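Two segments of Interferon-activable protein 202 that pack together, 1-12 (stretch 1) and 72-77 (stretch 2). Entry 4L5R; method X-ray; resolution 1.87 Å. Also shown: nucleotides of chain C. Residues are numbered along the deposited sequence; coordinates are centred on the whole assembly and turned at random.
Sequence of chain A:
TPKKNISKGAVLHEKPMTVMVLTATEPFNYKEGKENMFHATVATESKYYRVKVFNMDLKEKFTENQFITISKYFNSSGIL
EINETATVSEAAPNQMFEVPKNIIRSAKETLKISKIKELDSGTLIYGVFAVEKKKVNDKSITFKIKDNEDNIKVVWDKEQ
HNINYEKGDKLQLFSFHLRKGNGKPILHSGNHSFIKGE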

# COMPACT_ATOMS: atom_id res chain seq x y z
N THR A 1 -11.19 12.96 -16.26
CA THR A 1 -9.92 13.64 -16.42
C THR A 1 -8.75 12.66 -16.29
O THR A 1 -8.83 11.68 -15.56
CB THR A 1 -9.75 14.77 -15.38
OG1 THR A 1 -9.79 14.21 -14.06
CG2 THR A 1 -10.87 15.78 -15.53
N PRO A 2 -7.65 12.94 -17.01
CA PRO A 2 -6.51 12.00 -16.98
C PRO A 2 -5.93 11.81 -15.58
O PRO A 2 -5.36 10.75 -15.31
CB PRO A 2 -5.48 12.67 -17.91
CG PRO A 2 -5.89 14.10 -17.99
CD PRO A 2 -7.39 14.11 -17.86
N LYS A 3 -6.07 12.80 -14.71
CA LYS A 3 -5.52 12.71 -13.35
C LYS A 3 -6.54 12.30 -12.29
O LYS A 3 -6.26 12.39 -11.10
CB LYS A 3 -4.85 14.03 -12.94
CG LYS A 3 -3.35 14.07 -13.18
CD LYS A 3 -2.63 14.74 -12.01
CE LYS A 3 -1.13 14.45 -12.05
NZ LYS A 3 -0.37 15.20 -11.02
N LYS A 4 -7.72 11.86 -12.72
CA LYS A 4 -8.79 11.48 -11.79
C LYS A 4 -8.28 10.50 -10.74
O LYS A 4 -7.67 9.48 -11.07
CB LYS A 4 -9.96 10.85 -12.56
CG LYS A 4 -11.35 11.23 -12.06
CD LYS A 4 -11.59 10.81 -10.62
CE LYS A 4 -13.01 11.15 -10.18
NZ LYS A 4 -13.25 10.86 -8.73
N ASN A 5 -8.54 10.82 -9.47
CA ASN A 5 -8.16 9.97 -8.34
C ASN A 5 -6.66 9.87 -8.05
O ASN A 5 -6.27 9.24 -7.06
CB ASN A 5 -8.76 8.57 -8.46
CG ASN A 5 -10.25 8.57 -8.22
OD1 ASN A 5 -10.81 9.52 -7.66
ND2 ASN A 5 -10.92 7.49 -8.62
N ILE A 6 -5.83 10.47 -8.89
CA ILE A 6 -4.37 10.42 -8.68
C ILE A 6 -3.92 11.38 -7.58
O ILE A 6 -4.49 12.46 -7.42
CB ILE A 6 -3.59 10.71 -9.97
CG1 ILE A 6 -3.95 9.71 -11.06
CG2 ILE A 6 -2.08 10.67 -9.71
CD1 ILE A 6 -3.63 8.27 -10.71
N SER A 7 -2.89 11.00 -6.83
CA SER A 7 -2.40 11.83 -5.73
C SER A 7 -1.78 13.15 -6.22
O SER A 7 -1.29 13.23 -7.35
CB SER A 7 -1.38 11.06 -4.88
OG SER A 7 -2.01 10.02 -4.14
N LYS A 8 -1.80 14.16 -5.36
CA LYS A 8 -1.20 15.46 -5.65
C LYS A 8 0.27 15.33 -6.01
O LYS A 8 1.03 14.64 -5.33
CB LYS A 8 -1.34 16.41 -4.45
CG LYS A 8 -2.77 16.79 -4.10
CD LYS A 8 -2.81 17.85 -3.00
CE LYS A 8 -2.32 17.30 -1.66
NZ LYS A 8 -1.34 18.20 -1.01
N GLY A 9 0.68 16.01 -7.07
CA GLY A 9 2.08 16.07 -7.45
C GLY A 9 2.64 14.84 -8.15
O GLY A 9 3.84 14.77 -8.41
N ALA A 10 1.79 13.87 -8.47
CA ALA A 10 2.26 12.64 -9.08
C ALA A 10 2.75 12.89 -10.50
O ALA A 10 2.24 13.76 -11.20
CB ALA A 10 1.19 11.56 -9.05
N VAL A 11 3.75 12.11 -10.91
CA VAL A 11 4.38 12.25 -12.22
C VAL A 11 3.94 11.16 -13.20
O VAL A 11 4.06 9.96 -12.93
CB VAL A 11 5.90 12.19 -12.10
CG1 VAL A 11 6.55 12.23 -13.48
CG2 VAL A 11 6.41 13.33 -11.23
N LEU A 12 3.45 11.60 -14.35
CA LEU A 12 3.04 10.68 -15.40
C LEU A 12 4.23 10.02 -16.10
O LEU A 12 5.16 10.71 -16.52
CB LEU A 12 2.17 11.41 -16.43
CG LEU A 12 1.76 10.60 -17.66
CD1 LEU A 12 0.87 9.44 -17.27
CD2 LEU A 12 1.09 11.47 -18.72
N LYS A 72 1.57 4.88 -19.07
CA LYS A 72 0.70 5.99 -18.72
C LYS A 72 0.16 5.80 -17.29
O LYS A 72 -1.02 6.00 -17.01
CB LYS A 72 -0.42 6.16 -19.75
CG LYS A 72 0.10 6.52 -21.15
CD LYS A 72 -1.03 6.58 -22.18
CE LYS A 72 -1.89 7.82 -21.98
NZ LYS A 72 -3.30 7.60 -22.41
N TYR A 73 1.06 5.38 -16.42
CA TYR A 73 0.78 5.29 -14.99
C TYR A 73 1.47 6.47 -14.33
O TYR A 73 2.28 7.16 -14.96
CB TYR A 73 1.34 3.97 -14.44
CG TYR A 73 2.86 3.87 -14.55
CD1 TYR A 73 3.46 3.37 -15.71
CD2 TYR A 73 3.68 4.27 -13.51
CE1 TYR A 73 4.84 3.28 -15.82
CE2 TYR A 73 5.07 4.19 -13.60
CZ TYR A 73 5.64 3.69 -14.76
OH TYR A 73 7.01 3.60 -14.87
N PHE A 74 1.16 6.71 -13.07
CA PHE A 74 1.74 7.83 -12.35
C PHE A 74 2.65 7.34 -11.24
O PHE A 74 2.52 6.21 -10.75
CB PHE A 74 0.64 8.71 -11.74
CG PHE A 74 -0.20 9.42 -12.75
CD1 PHE A 74 -1.25 8.78 -13.38
CD2 PHE A 74 0.06 10.75 -13.08
CE1 PHE A 74 -2.03 9.43 -14.33
CE2 PHE A 74 -0.72 11.41 -14.02
CZ PHE A 74 -1.76 10.76 -14.64
N ASN A 75 3.57 8.20 -10.84
CA ASN A 75 4.50 7.88 -9.79
C ASN A 75 4.38 8.95 -8.73
O ASN A 75 4.66 10.13 -8.99
CB ASN A 75 5.93 7.79 -10.33
CG ASN A 75 6.93 7.39 -9.26
OD1 ASN A 75 6.89 7.88 -8.13
ND2 ASN A 75 7.82 6.47 -9.61
N SER A 76 3.95 8.54 -7.54
CA SER A 76 3.73 9.48 -6.45
C SER A 76 4.71 9.18 -5.32
O SER A 76 4.49 8.28 -4.51
CB SER A 76 2.28 9.41 -5.97
OG SER A 76 2.07 10.29 -4.87
N SER A 77 5.80 9.93 -5.30
CA SER A 77 6.88 9.70 -4.34
C SER A 77 7.25 8.22 -4.21
O SER A 77 7.44 7.72 -3.10
CB SER A 77 6.50 10.28 -2.98
OG SER A 77 6.14 11.65 -3.09
P DG C 17 -1.44 18.64 -9.37
OP1 DG C 17 -1.08 17.23 -9.65
OP2 DG C 17 -0.69 19.75 -10.01
O5' DG C 17 -2.98 18.84 -9.73
C5' DG C 17 -3.93 18.01 -9.08
C4' DG C 17 -5.32 18.40 -9.51
O4' DG C 17 -5.83 19.44 -8.65
C3' DG C 17 -5.40 18.92 -10.94
O3' DG C 17 -6.50 18.28 -11.55
C2' DG C 17 -5.60 20.43 -10.79
C1' DG C 17 -6.30 20.52 -9.43
N9 DG C 17 -6.02 21.75 -8.69
C8 DG C 17 -4.84 22.46 -8.66
N7 DG C 17 -4.90 23.52 -7.90
C5 DG C 17 -6.19 23.50 -7.38
C6 DG C 17 -6.84 24.40 -6.49
O6 DG C 17 -6.38 25.42 -5.97
N1 DG C 17 -8.15 24.01 -6.23
C2 DG C 17 -8.76 22.90 -6.77
N2 DG C 17 -10.03 22.67 -6.41
N3 DG C 17 -8.16 22.05 -7.60
C4 DG C 17 -6.89 22.42 -7.86
P DC C 16 2.28 22.27 -5.24
OP1 DC C 16 3.57 21.66 -5.65
OP2 DC C 16 2.02 23.71 -5.46
O5' DC C 16 1.10 21.47 -5.96
C5' DC C 16 0.86 20.13 -5.59
C4' DC C 16 -0.60 19.83 -5.82
O4' DC C 16 -1.42 20.65 -4.95
C3' DC C 16 -1.08 20.11 -7.24
O3' DC C 16 -1.40 18.85 -7.78
C2' DC C 16 -2.30 21.04 -7.07
C1' DC C 16 -2.66 20.86 -5.60
N1 DC C 16 -3.33 22.00 -4.91
C2 DC C 16 -4.66 21.86 -4.50
O2 DC C 16 -5.24 20.79 -4.73
N3 DC C 16 -5.28 22.88 -3.85
C4 DC C 16 -4.61 24.01 -3.62
N4 DC C 16 -5.26 24.99 -2.99
C5 DC C 16 -3.25 24.18 -4.02
C6 DC C 16 -2.65 23.16 -4.66
P DC C 18 -6.77 18.44 -13.12
OP1 DC C 18 -7.13 17.10 -13.65
OP2 DC C 18 -5.63 19.18 -13.71
O5' DC C 18 -8.06 19.39 -13.18
C5' DC C 18 -9.23 19.04 -12.45
C4' DC C 18 -10.13 20.24 -12.33
O4' DC C 18 -9.62 21.15 -11.31
C3' DC C 18 -10.24 21.05 -13.62
O3' DC C 18 -11.60 21.23 -14.01
C2' DC C 18 -9.57 22.38 -13.30
C1' DC C 18 -9.77 22.46 -11.79
N1 DC C 18 -8.82 23.40 -11.13
C2 DC C 18 -9.28 24.23 -10.11
O2 DC C 18 -10.46 24.14 -9.76
N3 DC C 18 -8.41 25.10 -9.52
C4 DC C 18 -7.14 25.15 -9.94
N4 DC C 18 -6.33 26.01 -9.33
C5 DC C 18 -6.65 24.31 -10.99
C6 DC C 18 -7.52 23.47 -11.56

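The backbones meet as a short antiparallel pairing. V11 and N75 form the hydrogen-bonded pair: V11 N donates to N75 O at 2.9 Å, nearly linear at 175°, and N75 N returns to V11 O at 2.8 Å with a more bent 143°. V11 O also lies 3.2 Å from F74 CA, a CA-H...O contact. L12 and F74 are the next, non-hydrogen-bonded pair, with L12 CA 4.4 Å from F74 CA. Cross-strand partners share a face and successive pairs alternate, so L12 and F74 lie on one face of the sheet and V11 and N75 on the other.

F74 dominates the apolar contact. With chi1 at -67° (m) and chi2 at 82°, its ring is sandwiched: I6 CG1 sits 4.0 Å from the F74 ring centroid, 24° off the normal, and L12, at t,p, carries L12 CD1 over the opposite face, 4.1 Å from that centroid and 15° off. I6 is m,m, which brings I6 CD1 to 3.6 Å from F74 CD1. A10 CB fills in 4.0 Å from F74 CB.

K3 has off-well chi1 (-96°) and chi2 (-139°), then an extended end. Its K3 CE passes 3.6 Å from F74 CE2, while K3 NZ donates to A10 O (3.0 Å) and to the DNA phosphate oxygen DG17 OP1 (2.5 Å), tying the loop to its own backbone just before the strand, and to the nucleic acid.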